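Local coordinates for protein kojibiose phosphorylase (Gut metagenome, PDB 6W0P) that belongs to glycoside hydrolase family 65 and combines a beta-rich N-terminal domain with a helical catalytic domain and a small C-terminal beta domain, at residues F45-T49 / Q125-T129; N61-Y66 / R401-E405; T217-D222 / L233-L237; F424-Y428 / K495-Y499; A641-F645 / S696-W700. One frame throughout, in Å; residues are numbered along the deposited sequence.

Contact 1 of 5, residues F45-T49 / Q125-T129; sequences FFDET and QRTFT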
# COMPACT_ATOMS: atom_id res chain seq x y z
N PHE A 45 -12.83 -26.28 -20.56
CA PHE A 45 -11.69 -27.18 -20.31
C PHE A 45 -12.09 -28.53 -20.89
O PHE A 45 -13.27 -28.86 -20.87
CB PHE A 45 -11.34 -27.23 -18.82
CG PHE A 45 -12.44 -27.77 -17.95
CD1 PHE A 45 -12.59 -29.14 -17.77
CD2 PHE A 45 -13.33 -26.92 -17.32
CE1 PHE A 45 -13.61 -29.64 -16.98
CE2 PHE A 45 -14.36 -27.42 -16.54
CZ PHE A 45 -14.50 -28.78 -16.37
N PHE A 46 -11.11 -29.22 -21.47
CA PHE A 46 -11.21 -30.62 -21.95
C PHE A 46 -11.73 -31.51 -20.83
O PHE A 46 -11.28 -31.39 -19.68
CB PHE A 46 -9.85 -31.10 -22.46
CG PHE A 46 -9.41 -30.47 -23.76
CD1 PHE A 46 -10.22 -29.55 -24.42
CD2 PHE A 46 -8.21 -30.82 -24.34
CE1 PHE A 46 -9.82 -28.99 -25.63
CE2 PHE A 46 -7.81 -30.26 -25.54
CZ PHE A 46 -8.62 -29.35 -26.19
N ASP A 47 -12.64 -32.41 -21.18
CA ASP A 47 -13.26 -33.39 -20.25
C ASP A 47 -12.17 -34.38 -19.83
O ASP A 47 -11.94 -34.50 -18.64
CB ASP A 47 -14.44 -34.07 -20.93
CG ASP A 47 -15.31 -33.07 -21.66
OD1 ASP A 47 -16.30 -32.63 -21.07
OD2 ASP A 47 -14.96 -32.72 -22.82
N GLU A 48 -11.52 -35.00 -20.81
CA GLU A 48 -10.47 -36.03 -20.59
C GLU A 48 -9.25 -35.36 -19.96
O GLU A 48 -9.20 -34.12 -19.98
CB GLU A 48 -10.09 -36.72 -21.90
CG GLU A 48 -9.31 -35.85 -22.89
CD GLU A 48 -10.12 -34.86 -23.72
OE1 GLU A 48 -11.34 -34.78 -23.51
OE2 GLU A 48 -9.53 -34.17 -24.57
N THR A 49 -8.31 -36.15 -19.46
CA THR A 49 -6.97 -35.67 -19.00
C THR A 49 -6.34 -34.76 -20.08
O THR A 49 -6.32 -35.14 -21.25
CB THR A 49 -6.07 -36.86 -18.65
OG1 THR A 49 -6.67 -37.50 -17.52
CG2 THR A 49 -4.64 -36.47 -18.34
N GLN A 125 -19.71 -28.66 -28.22
CA GLN A 125 -19.39 -29.94 -28.89
C GLN A 125 -17.92 -29.90 -29.29
O GLN A 125 -17.47 -28.90 -29.87
CB GLN A 125 -20.29 -30.15 -30.11
CG GLN A 125 -20.62 -31.60 -30.38
CD GLN A 125 -21.48 -31.76 -31.61
OE1 GLN A 125 -21.06 -31.45 -32.72
NE2 GLN A 125 -22.70 -32.26 -31.42
N ARG A 126 -17.21 -30.98 -28.96
CA ARG A 126 -15.81 -31.18 -29.35
C ARG A 126 -15.74 -32.54 -30.03
O ARG A 126 -16.21 -33.52 -29.42
CB ARG A 126 -14.90 -31.02 -28.13
CG ARG A 126 -13.48 -30.59 -28.45
CD ARG A 126 -12.72 -30.21 -27.19
NE ARG A 126 -13.03 -31.11 -26.08
CZ ARG A 126 -12.24 -32.07 -25.61
NH1 ARG A 126 -11.03 -32.27 -26.11
NH2 ARG A 126 -12.66 -32.83 -24.61
N THR A 127 -15.22 -32.57 -31.26
CA THR A 127 -15.03 -33.80 -32.08
C THR A 127 -13.54 -33.93 -32.42
O THR A 127 -12.88 -32.91 -32.64
CB THR A 127 -15.95 -33.73 -33.31
OG1 THR A 127 -17.31 -33.56 -32.88
CG2 THR A 127 -15.84 -34.94 -34.19
N PHE A 128 -12.99 -35.15 -32.40
CA PHE A 128 -11.61 -35.42 -32.87
C PHE A 128 -11.46 -36.92 -33.10
O PHE A 128 -12.26 -37.72 -32.57
CB PHE A 128 -10.59 -34.85 -31.87
CG PHE A 128 -10.84 -35.29 -30.46
CD1 PHE A 128 -10.29 -36.47 -29.98
CD2 PHE A 128 -11.64 -34.55 -29.61
CE1 PHE A 128 -10.55 -36.89 -28.69
CE2 PHE A 128 -11.90 -34.98 -28.32
CZ PHE A 128 -11.37 -36.16 -27.87
N THR A 129 -10.49 -37.30 -33.93
CA THR A 129 -10.17 -38.73 -34.17
C THR A 129 -8.84 -39.06 -33.49
O THR A 129 -7.81 -38.46 -33.82
CB THR A 129 -10.24 -39.08 -35.66
OG1 THR A 129 -11.56 -38.73 -36.11
CG2 THR A 129 -9.96 -40.54 -35.91
O HOH W 1 -15.39 -30.77 -24.54
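Arg126 reaches off strand 123-132 and is met by Phe46, Asp47 and Glu48. Its chain leaves the strand extended, then kinks at chi3 (39°), which lays the guanidinium flat on the Phe46 ring, planes 12° apart. Arg126 CZ sits 3.9 Å from the Phe46 ring centroid, an off-centre cation-pi stack, with NH1 over the middle of the ring. Glu48 comes from the opposite direction, CG between its backbone N and carbonyl carbon (chi1 71°), and meets the guanidinium end-on: Arg126 NH2 gives to OE1 at 2.6 Å and Arg126 NH1 to OE2 at 2.9 Å, both on syn lone pairs. Arg126 NH2 gives a second bond, 2.9 Å, to the anti lone pair of Asp47 OD2. A water accepts from Arg126 NE and donates to Asp47 OD2. Asp47 OD1 turns to Arg143, so the carboxylate serves two arginines. With the guanidinium stacked on one face and gripped along its edge, the arrangement is a buried salt-bridge network on the large antiparallel sheet of the N-terminal domain.

Contact 2 of 5, residues N61-Y66 / R401-E405; sequences NGIYEY and RNGKE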
# COMPACT_ATOMS: atom_id res chain seq x y z
N ASN A 61 -22.45 -19.27 -8.57
CA ASN A 61 -22.62 -17.84 -8.19
C ASN A 61 -22.85 -17.80 -6.67
O ASN A 61 -23.85 -18.40 -6.23
CB ASN A 61 -23.74 -17.22 -9.01
CG ASN A 61 -23.62 -15.72 -9.22
OD1 ASN A 61 -23.45 -14.97 -8.26
ND2 ASN A 61 -23.74 -15.29 -10.47
N GLY A 62 -21.95 -17.18 -5.91
CA GLY A 62 -22.12 -16.96 -4.46
C GLY A 62 -21.48 -18.05 -3.60
O GLY A 62 -21.60 -18.00 -2.38
N ILE A 63 -20.82 -19.02 -4.23
CA ILE A 63 -20.03 -20.06 -3.53
C ILE A 63 -18.58 -19.58 -3.51
O ILE A 63 -17.98 -19.48 -4.58
CB ILE A 63 -20.18 -21.44 -4.18
CG1 ILE A 63 -21.57 -22.02 -3.92
CG2 ILE A 63 -19.07 -22.36 -3.72
CD1 ILE A 63 -21.93 -22.20 -2.45
N TYR A 64 -18.08 -19.23 -2.33
CA TYR A 64 -16.89 -18.38 -2.15
C TYR A 64 -16.17 -18.80 -0.88
O TYR A 64 -16.80 -19.47 -0.00
CB TYR A 64 -17.32 -16.91 -2.09
CG TYR A 64 -17.83 -16.46 -0.75
CD1 TYR A 64 -19.15 -16.65 -0.38
CD2 TYR A 64 -16.98 -15.85 0.16
CE1 TYR A 64 -19.61 -16.26 0.87
CE2 TYR A 64 -17.43 -15.45 1.40
CZ TYR A 64 -18.74 -15.65 1.76
OH TYR A 64 -19.17 -15.23 2.99
N GLU A 65 -14.89 -18.44 -0.79
CA GLU A 65 -14.05 -18.61 0.41
C GLU A 65 -13.26 -17.32 0.64
O GLU A 65 -13.12 -16.51 -0.30
CB GLU A 65 -13.09 -19.79 0.28
CG GLU A 65 -13.48 -20.99 1.12
CD GLU A 65 -13.83 -20.66 2.56
OE1 GLU A 65 -14.83 -21.21 3.05
OE2 GLU A 65 -13.11 -19.86 3.17
N TYR A 66 -12.70 -17.21 1.85
CA TYR A 66 -11.74 -16.16 2.24
C TYR A 66 -10.31 -16.60 1.94
O TYR A 66 -10.04 -17.82 1.79
CB TYR A 66 -11.95 -15.83 3.72
CG TYR A 66 -13.20 -15.05 4.02
CD1 TYR A 66 -13.24 -13.67 3.82
CD2 TYR A 66 -14.33 -15.66 4.53
CE1 TYR A 66 -14.38 -12.93 4.11
CE2 TYR A 66 -15.47 -14.93 4.84
CZ TYR A 66 -15.49 -13.56 4.63
OH TYR A 66 -16.61 -12.83 4.92
N ARG A 401 -18.15 -10.30 -3.74
CA ARG A 401 -19.26 -11.25 -3.98
C ARG A 401 -20.19 -11.32 -2.76
O ARG A 401 -21.41 -11.37 -2.98
CB ARG A 401 -18.76 -12.63 -4.39
CG ARG A 401 -19.89 -13.58 -4.79
CD ARG A 401 -20.74 -13.09 -5.96
NE ARG A 401 -21.96 -13.87 -6.09
CZ ARG A 401 -23.02 -13.75 -5.29
NH1 ARG A 401 -23.03 -12.88 -4.30
NH2 ARG A 401 -24.07 -14.53 -5.47
N ASN A 402 -19.68 -11.30 -1.53
CA ASN A 402 -20.54 -11.60 -0.34
C ASN A 402 -21.09 -10.30 0.28
O ASN A 402 -21.89 -10.42 1.22
CB ASN A 402 -19.84 -12.49 0.69
CG ASN A 402 -18.85 -11.75 1.57
OD1 ASN A 402 -18.54 -10.60 1.28
ND2 ASN A 402 -18.35 -12.42 2.61
N GLY A 403 -20.73 -9.13 -0.27
CA GLY A 403 -21.19 -7.81 0.20
C GLY A 403 -20.11 -7.06 0.95
O GLY A 403 -20.22 -5.81 1.10
N LYS A 404 -19.11 -7.77 1.46
CA LYS A 404 -17.96 -7.14 2.17
C LYS A 404 -16.95 -6.63 1.14
O LYS A 404 -16.85 -7.22 0.04
CB LYS A 404 -17.26 -8.13 3.11
CG LYS A 404 -18.12 -8.60 4.26
CD LYS A 404 -17.36 -9.38 5.28
CE LYS A 404 -18.23 -9.72 6.47
NZ LYS A 404 -17.77 -10.97 7.12
N GLU A 405 -16.19 -5.60 1.51
CA GLU A 405 -15.12 -5.10 0.63
C GLU A 405 -14.09 -6.23 0.43
O GLU A 405 -13.63 -6.79 1.43
CB GLU A 405 -14.50 -3.82 1.20
CG GLU A 405 -13.45 -3.23 0.28
CD GLU A 405 -14.01 -2.84 -1.07
OE1 GLU A 405 -14.65 -1.78 -1.14
OE2 GLU A 405 -13.84 -3.62 -2.04
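An Asx turn headed by Asn402, where the catalytic domain faces the N-terminal domain, docks against Tyr64 and Tyr66. Asn402 OD1 accepts from Lys404 N at 2.9 Å, closing the turn and fixing the rotation of the amide. Asn402 CB lies over one face of the Tyr64 ring, 3.9 Å from its centroid, as a CH-pi contact; CG, between the backbone N and the carbonyl carbon (chi1 79°), carries the amide on toward the two hydroxyls. Asn402 ND2 gives a nearly straight bond (175°) to Tyr64 OH at 3.0 Å, in the amide plane, and a weak, bent one to Tyr66 OH. Lys404 NZ reaches that same Tyr66 OH at 3.1 Å. At the other end, Arg401 NE donates to Asn61 OD1 at 2.9 Å and NH2 adds a weak bond, while Gly62 CA packs on the guanidinium face. Stronger partners lie outside: Asn61 ND2 binds Thr333 O and Arg401 NH2 binds Thr331 O. The result is a polar interdomain seam, an Asx-turn loop laid against the short strand 64-66.

Contact 3 of 5, residues T217-D222 / L233-L237; sequences TNLKED and LNYEL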
# COMPACT_ATOMS: atom_id res chain seq x y z
N THR A 217 -26.43 -42.21 -15.46
CA THR A 217 -26.18 -42.38 -16.92
C THR A 217 -27.26 -43.31 -17.47
O THR A 217 -28.11 -43.75 -16.67
CB THR A 217 -24.74 -42.85 -17.20
OG1 THR A 217 -24.61 -44.24 -16.93
CG2 THR A 217 -23.70 -42.10 -16.38
N ASN A 218 -27.26 -43.52 -18.78
CA ASN A 218 -28.17 -44.45 -19.50
C ASN A 218 -27.41 -45.77 -19.74
O ASN A 218 -27.64 -46.42 -20.75
CB ASN A 218 -28.72 -43.79 -20.78
CG ASN A 218 -27.63 -43.37 -21.76
OD1 ASN A 218 -26.45 -43.47 -21.43
ND2 ASN A 218 -27.99 -42.90 -22.95
N LEU A 219 -26.52 -46.16 -18.86
CA LEU A 219 -25.78 -47.44 -19.02
C LEU A 219 -25.29 -47.89 -17.64
O LEU A 219 -24.61 -47.09 -16.94
CB LEU A 219 -24.63 -47.23 -20.01
CG LEU A 219 -23.86 -48.49 -20.41
CD1 LEU A 219 -24.73 -49.46 -21.20
CD2 LEU A 219 -22.62 -48.14 -21.22
N LYS A 220 -25.65 -49.12 -17.26
CA LYS A 220 -25.07 -49.81 -16.07
C LYS A 220 -23.54 -49.79 -16.19
O LYS A 220 -23.03 -50.18 -17.25
CB LYS A 220 -25.60 -51.24 -15.94
CG LYS A 220 -25.15 -51.98 -14.69
CD LYS A 220 -25.73 -51.41 -13.40
CE LYS A 220 -25.00 -51.93 -12.17
NZ LYS A 220 -25.69 -51.53 -10.92
N GLU A 221 -22.85 -49.32 -15.15
CA GLU A 221 -21.37 -49.31 -15.06
C GLU A 221 -20.87 -50.71 -14.68
O GLU A 221 -21.66 -51.52 -14.18
CB GLU A 221 -20.94 -48.24 -14.06
CG GLU A 221 -21.13 -48.61 -12.59
CD GLU A 221 -22.56 -48.68 -12.06
OE1 GLU A 221 -23.49 -48.20 -12.73
OE2 GLU A 221 -22.74 -49.23 -10.95
N ASP A 222 -19.59 -50.98 -14.94
CA ASP A 222 -18.92 -52.27 -14.64
C ASP A 222 -18.47 -52.21 -13.19
O ASP A 222 -18.46 -53.24 -12.54
CB ASP A 222 -17.77 -52.55 -15.62
CG ASP A 222 -18.25 -52.86 -17.02
OD1 ASP A 222 -18.83 -53.93 -17.22
OD2 ASP A 222 -18.09 -51.98 -17.91
N LEU A 233 -17.58 -43.61 -11.93
CA LEU A 233 -18.26 -44.72 -12.62
C LEU A 233 -17.30 -45.26 -13.69
O LEU A 233 -16.80 -44.46 -14.50
CB LEU A 233 -19.57 -44.19 -13.20
CG LEU A 233 -20.69 -43.88 -12.20
CD1 LEU A 233 -21.79 -43.04 -12.84
CD2 LEU A 233 -21.29 -45.16 -11.64
N ASN A 234 -17.01 -46.58 -13.66
CA ASN A 234 -16.11 -47.29 -14.62
C ASN A 234 -16.97 -47.97 -15.69
O ASN A 234 -17.92 -48.69 -15.32
CB ASN A 234 -15.23 -48.35 -13.95
CG ASN A 234 -14.24 -47.75 -12.98
OD1 ASN A 234 -13.56 -46.77 -13.30
ND2 ASN A 234 -14.12 -48.34 -11.80
N TYR A 235 -16.65 -47.75 -16.97
CA TYR A 235 -17.31 -48.44 -18.11
C TYR A 235 -16.22 -49.16 -18.90
O TYR A 235 -15.20 -48.55 -19.26
CB TYR A 235 -18.16 -47.47 -18.95
CG TYR A 235 -19.21 -46.76 -18.13
CD1 TYR A 235 -20.45 -47.32 -17.90
CD2 TYR A 235 -18.94 -45.53 -17.55
CE1 TYR A 235 -21.40 -46.69 -17.11
CE2 TYR A 235 -19.87 -44.88 -16.76
CZ TYR A 235 -21.10 -45.47 -16.53
OH TYR A 235 -22.02 -44.85 -15.75
N GLU A 236 -16.41 -50.47 -19.08
CA GLU A 236 -15.55 -51.35 -19.90
C GLU A 236 -16.31 -51.55 -21.20
O GLU A 236 -17.24 -52.35 -21.21
CB GLU A 236 -15.30 -52.71 -19.22
CG GLU A 236 -14.72 -52.62 -17.81
CD GLU A 236 -13.30 -52.09 -17.72
OE1 GLU A 236 -12.91 -51.66 -16.61
OE2 GLU A 236 -12.60 -52.10 -18.76
N LEU A 237 -15.98 -50.77 -22.22
CA LEU A 237 -16.76 -50.77 -23.48
C LEU A 237 -16.01 -51.56 -24.54
O LEU A 237 -14.77 -51.37 -24.67
CB LEU A 237 -17.02 -49.33 -23.92
CG LEU A 237 -17.71 -48.45 -22.88
CD1 LEU A 237 -17.74 -47.01 -23.33
CD2 LEU A 237 -19.11 -48.96 -22.56
O HOH W 2 -24.00 -46.04 -14.50
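Asp222 holds CG opposite its carbonyl carbon (chi1 -70°), and this turns OD2 onto the backbone of Glu236, whose N approaches it on the anti side, 26° out of the carboxylate plane. The 2.5 Å modelled between Glu236 N and Asp222 OD2 is too short to be trusted as an exact length. Tyr235 has the same first torsion (chi1 -56°) and sends its ring in against the loop: Leu219 O approaches the ring edge, 3.2 Å from Tyr235 CE1, and Glu221 CA lies against the same carbon. One backbone bond joins the segments, Asp222 N to Asn234 O at 2.9 Å, just before Ser223 takes up pairing with Asn234. Apolar carbons pack beside it, Leu219 CD2 touching Leu237 CD2 at 3.8 Å, and the Glu221 chain lays its CG on Leu233 CD2 at 3.6 Å. At the phenol end, Tyr235 OH is 2.9 Å from Thr217 OG1 and 2.6 Å from a water that also lies close to Leu219 O and Glu221 OE1. The chemistry is thus divided: a carboxylate accepts from a strand N-H on the exposed side, probably with some repulsion from the Glu236 carboxylate, while the tyrosine ring is wedged inside.

Contact 4 of 5, residues F424-Y428 / K495-Y499; sequences FYAIY and KCFQY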
# COMPACT_ATOMS: atom_id res chain seq x y z
N PHE A 424 -27.60 3.75 -6.18
CA PHE A 424 -28.63 4.82 -6.27
C PHE A 424 -29.10 4.92 -7.73
O PHE A 424 -30.33 4.81 -7.99
CB PHE A 424 -28.11 6.17 -5.78
CG PHE A 424 -28.64 7.30 -6.63
CD1 PHE A 424 -30.01 7.57 -6.67
CD2 PHE A 424 -27.80 8.06 -7.40
CE1 PHE A 424 -30.51 8.56 -7.51
CE2 PHE A 424 -28.30 9.06 -8.23
CZ PHE A 424 -29.65 9.31 -8.28
N TYR A 425 -28.17 5.05 -8.68
CA TYR A 425 -28.50 5.22 -10.12
C TYR A 425 -29.25 4.01 -10.67
O TYR A 425 -30.13 4.22 -11.50
CB TYR A 425 -27.24 5.49 -10.95
CG TYR A 425 -27.56 5.87 -12.37
CD1 TYR A 425 -27.86 7.17 -12.70
CD2 TYR A 425 -27.56 4.91 -13.38
CE1 TYR A 425 -28.15 7.52 -14.01
CE2 TYR A 425 -27.86 5.25 -14.69
CZ TYR A 425 -28.15 6.56 -15.01
OH TYR A 425 -28.42 6.92 -16.30
N ALA A 426 -28.88 2.78 -10.31
CA ALA A 426 -29.60 1.56 -10.72
C ALA A 426 -31.06 1.64 -10.24
O ALA A 426 -31.95 1.39 -11.06
CB ALA A 426 -28.92 0.31 -10.19
N ILE A 427 -31.30 2.01 -8.97
CA ILE A 427 -32.69 2.13 -8.43
C ILE A 427 -33.46 3.12 -9.31
O ILE A 427 -34.55 2.74 -9.82
CB ILE A 427 -32.68 2.53 -6.95
CG1 ILE A 427 -32.21 1.38 -6.06
CG2 ILE A 427 -34.05 3.04 -6.52
CD1 ILE A 427 -31.72 1.85 -4.70
N TYR A 428 -32.89 4.31 -9.51
CA TYR A 428 -33.42 5.40 -10.37
C TYR A 428 -33.66 4.92 -11.80
O TYR A 428 -34.75 5.15 -12.36
CB TYR A 428 -32.45 6.58 -10.33
CG TYR A 428 -32.67 7.62 -11.39
CD1 TYR A 428 -33.68 8.57 -11.29
CD2 TYR A 428 -31.83 7.68 -12.50
CE1 TYR A 428 -33.87 9.53 -12.28
CE2 TYR A 428 -32.01 8.65 -13.48
CZ TYR A 428 -33.03 9.57 -13.37
OH TYR A 428 -33.16 10.50 -14.36
N LYS A 495 -27.38 14.07 -6.90
CA LYS A 495 -28.49 13.36 -7.59
C LYS A 495 -29.14 12.36 -6.64
O LYS A 495 -30.37 12.22 -6.68
CB LYS A 495 -28.03 12.66 -8.87
CG LYS A 495 -27.80 13.57 -10.07
CD LYS A 495 -29.07 14.21 -10.59
CE LYS A 495 -28.92 14.70 -12.01
NZ LYS A 495 -30.09 15.49 -12.44
N CYS A 496 -28.36 11.66 -5.82
CA CYS A 496 -28.92 10.73 -4.81
C CYS A 496 -29.83 11.51 -3.84
O CYS A 496 -30.98 11.08 -3.61
CB CYS A 496 -27.84 10.02 -4.02
SG CYS A 496 -28.54 8.66 -3.05
N PHE A 497 -29.36 12.65 -3.33
CA PHE A 497 -30.08 13.45 -2.31
C PHE A 497 -31.41 13.92 -2.89
O PHE A 497 -32.43 13.79 -2.20
CB PHE A 497 -29.24 14.64 -1.84
CG PHE A 497 -27.99 14.27 -1.09
CD1 PHE A 497 -27.90 13.07 -0.41
CD2 PHE A 497 -26.91 15.14 -1.06
CE1 PHE A 497 -26.74 12.73 0.26
CE2 PHE A 497 -25.75 14.79 -0.39
CZ PHE A 497 -25.68 13.60 0.29
N GLN A 498 -31.40 14.43 -4.12
CA GLN A 498 -32.60 15.01 -4.77
C GLN A 498 -33.60 13.89 -5.09
O GLN A 498 -34.80 14.11 -4.89
CB GLN A 498 -32.21 15.83 -5.98
CG GLN A 498 -31.41 17.07 -5.63
CD GLN A 498 -30.92 17.76 -6.87
OE1 GLN A 498 -30.66 17.12 -7.89
NE2 GLN A 498 -30.80 19.08 -6.80
N TYR A 499 -33.15 12.70 -5.48
CA TYR A 499 -34.09 11.58 -5.75
C TYR A 499 -34.78 11.16 -4.44
O TYR A 499 -36.01 10.94 -4.45
CB TYR A 499 -33.39 10.39 -6.41
CG TYR A 499 -34.33 9.34 -6.95
CD1 TYR A 499 -35.38 9.67 -7.81
CD2 TYR A 499 -34.19 8.01 -6.61
CE1 TYR A 499 -36.24 8.71 -8.31
CE2 TYR A 499 -35.04 7.03 -7.10
CZ TYR A 499 -36.07 7.39 -7.95
OH TYR A 499 -36.91 6.42 -8.43
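Phe424, on helix 418-434, pushes its ring onto the backbone of helix 487-504 at Cys496. From Phe424 CB, the first atom met is Cys496 SG, 3.7 Å away, and CG lies almost as close to the same sulfur. The ring then turns its face to the helix: Cys496 CA stands 3.6 Å from the Phe424 centroid, only 2° off the ring normal, a CH-pi contact dead over the centre. Farther out the ring atoms find different partners. Phe424 CE1 touches Tyr499 CB at 3.6 Å, CE2 meets Lys495 CB at 3.7 Å, and CZ at the tip ends 3.4 Å from Lys495 O. Its first torsion, 142°, lies off the staggered positions and brings the ring flat onto the helix. One turn on, Tyr428 brings its CD1 edge to the face of Tyr499, a T-shaped pair with centroids 5.5 Å apart, and Ile427 CG2 comes in at the edge of the Tyr499 ring. The two segments cross at 44° with their axes 10.5 Å apart, and helix 437-458 adds Met440 and Ser452 against Tyr499 and Cys496. Lys495 NZ goes to Glu600. Between the two segments the attraction is therefore dispersion and weak CH-pi and sulfur-aromatic contact, with Lys495 O and Tyr428 N engaged in helix bonds, as suits buried helix packing in the (alpha/alpha)6-barrel catalytic domain of family 65.

Contact 5 of 5, residues A641-F645 / S696-W700; sequences ANNFF and SNKNW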
# COMPACT_ATOMS: atom_id res chain seq x y z
N ALA A 641 -17.19 8.46 -33.49
CA ALA A 641 -18.18 7.45 -33.03
C ALA A 641 -17.77 6.09 -33.61
O ALA A 641 -17.79 5.10 -32.86
CB ALA A 641 -19.59 7.81 -33.42
N ASN A 642 -17.42 6.04 -34.89
CA ASN A 642 -17.13 4.79 -35.63
C ASN A 642 -15.76 4.23 -35.18
O ASN A 642 -15.66 3.01 -34.96
CB ASN A 642 -17.26 5.00 -37.14
CG ASN A 642 -18.69 4.88 -37.61
OD1 ASN A 642 -19.08 3.85 -38.12
ND2 ASN A 642 -19.51 5.91 -37.39
N ASN A 643 -14.76 5.10 -35.04
CA ASN A 643 -13.40 4.71 -34.56
C ASN A 643 -13.49 4.06 -33.16
O ASN A 643 -12.90 2.97 -32.97
CB ASN A 643 -12.41 5.88 -34.59
CG ASN A 643 -11.96 6.22 -35.98
OD1 ASN A 643 -12.16 5.44 -36.91
ND2 ASN A 643 -11.38 7.41 -36.15
N PHE A 644 -14.21 4.70 -32.22
CA PHE A 644 -14.39 4.22 -30.82
C PHE A 644 -15.19 2.91 -30.79
O PHE A 644 -14.89 2.03 -29.89
CB PHE A 644 -15.03 5.30 -29.93
CG PHE A 644 -14.05 6.33 -29.42
CD1 PHE A 644 -12.91 5.94 -28.72
CD2 PHE A 644 -14.27 7.69 -29.62
CE1 PHE A 644 -11.99 6.87 -28.26
CE2 PHE A 644 -13.35 8.63 -29.15
CZ PHE A 644 -12.22 8.21 -28.45
N PHE A 645 -16.16 2.73 -31.68
CA PHE A 645 -16.84 1.42 -31.79
C PHE A 645 -15.79 0.37 -32.12
O PHE A 645 -15.69 -0.57 -31.34
CB PHE A 645 -17.96 1.39 -32.82
CG PHE A 645 -18.65 0.05 -32.86
CD1 PHE A 645 -19.61 -0.29 -31.92
CD2 PHE A 645 -18.33 -0.88 -33.83
CE1 PHE A 645 -20.24 -1.52 -31.95
CE2 PHE A 645 -18.97 -2.11 -33.88
CZ PHE A 645 -19.92 -2.42 -32.93
N SER A 696 -25.31 6.01 -38.61
CA SER A 696 -24.77 4.90 -39.43
C SER A 696 -23.46 4.41 -38.83
O SER A 696 -22.65 5.26 -38.37
CB SER A 696 -24.56 5.34 -40.87
OG SER A 696 -25.78 5.71 -41.48
N ASN A 697 -23.25 3.10 -38.85
CA ASN A 697 -21.90 2.48 -38.75
C ASN A 697 -21.40 2.32 -40.19
O ASN A 697 -22.07 1.61 -40.95
CB ASN A 697 -21.95 1.16 -37.99
CG ASN A 697 -20.59 0.53 -37.80
OD1 ASN A 697 -19.73 0.64 -38.66
ND2 ASN A 697 -20.39 -0.15 -36.68
N LYS A 698 -20.28 2.95 -40.54
CA LYS A 698 -19.76 3.05 -41.94
C LYS A 698 -19.60 1.64 -42.52
O LYS A 698 -19.85 1.48 -43.70
CB LYS A 698 -18.46 3.88 -42.01
CG LYS A 698 -17.14 3.12 -41.94
CD LYS A 698 -16.07 3.79 -41.08
CE LYS A 698 -14.82 2.94 -40.93
NZ LYS A 698 -14.05 3.31 -39.71
N ASN A 699 -19.26 0.67 -41.68
CA ASN A 699 -18.98 -0.74 -42.05
C ASN A 699 -20.26 -1.56 -42.26
O ASN A 699 -20.13 -2.72 -42.69
CB ASN A 699 -18.14 -1.41 -40.97
CG ASN A 699 -16.82 -0.69 -40.77
OD1 ASN A 699 -16.12 -0.40 -41.73
ND2 ASN A 699 -16.48 -0.40 -39.52
N TRP A 700 -21.44 -1.06 -41.90
CA TRP A 700 -22.69 -1.89 -41.95
C TRP A 700 -23.69 -1.29 -42.96
O TRP A 700 -24.01 -0.09 -42.84
CB TRP A 700 -23.36 -2.02 -40.58
CG TRP A 700 -22.51 -2.51 -39.45
CD1 TRP A 700 -21.39 -3.28 -39.53
CD2 TRP A 700 -22.75 -2.31 -38.05
NE1 TRP A 700 -20.89 -3.52 -38.28
CE2 TRP A 700 -21.71 -2.95 -37.35
CE3 TRP A 700 -23.74 -1.65 -37.31
CZ2 TRP A 700 -21.63 -2.96 -35.95
CZ3 TRP A 700 -23.66 -1.64 -35.94
CH2 TRP A 700 -22.60 -2.27 -35.26
O HOH W 3 -21.77 7.68 -37.46
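Asn642 and Phe645 hold the tight side of this contact, both reaching from helix 638-645 into the turn at Asn697. Asn642 OD1 accepts from Lys698 N at 2.8 Å, a fairly straight bond that reaches the oxygen from well outside the carbonyl plane. One helical turn on, Phe645 has CG anti to its backbone N (chi1 -178°), and this carries the ring to Trp700, whose NE1 is taken by Asp310: Phe645 CE2 lies 3.5 Å from Trp700 CZ2, in an offset edge-to-face pair with the indole edge toward the phenyl face, planes at 88°. The Asn697 amide fills the corner, its ND2 3.6 Å from Phe645 CD2 and above the Trp700 ring. Asn697 OD1 meanwhile accepts from Asn699 N at 3.1 Å, an Asx turn within the type I turn 697-700. The other side is slacker. Asn642 ND2 gives a weak 3.4 Å bond to Ser696 O, having a stronger partner in Glu638 O, and a water that donates to Ser696 O at 2.7 Å accepts only weakly from Asn642 ND2. Exposed Lys698 NZ stays 4.0 Å from Asn643 OD1. Chemically, one asparagine oxygen satisfies a turn N-H that the turn's own backbone bond, Trp700 N to Asn697 O, leaves unused; the Phe645-Trp700 pair adds apolar packing, and a weak bond and a water complete the looser side.

Contacts 1 and 3 lie in the N-terminal domain on the same side of the chain's centre, centres about 19 Å apart and nearest atoms about 12 Å apart. Contact 2 ties that domain to the catalytic one; its segments are 335 residues apart at the closest ends, and contact 3 is nested inside the loop they close, while contact 1 crosses it along the chain. It lies closer to the middle, its centre about 26 Å from that of contact 4, which belongs wholly to the helical catalytic domain. Contact 5 joins that domain to the C-terminal one, about 33 Å from contact 4 between centres. Contacts 3 and 4, about 58 Å apart between centres, lie on opposite sides of the chain's centre.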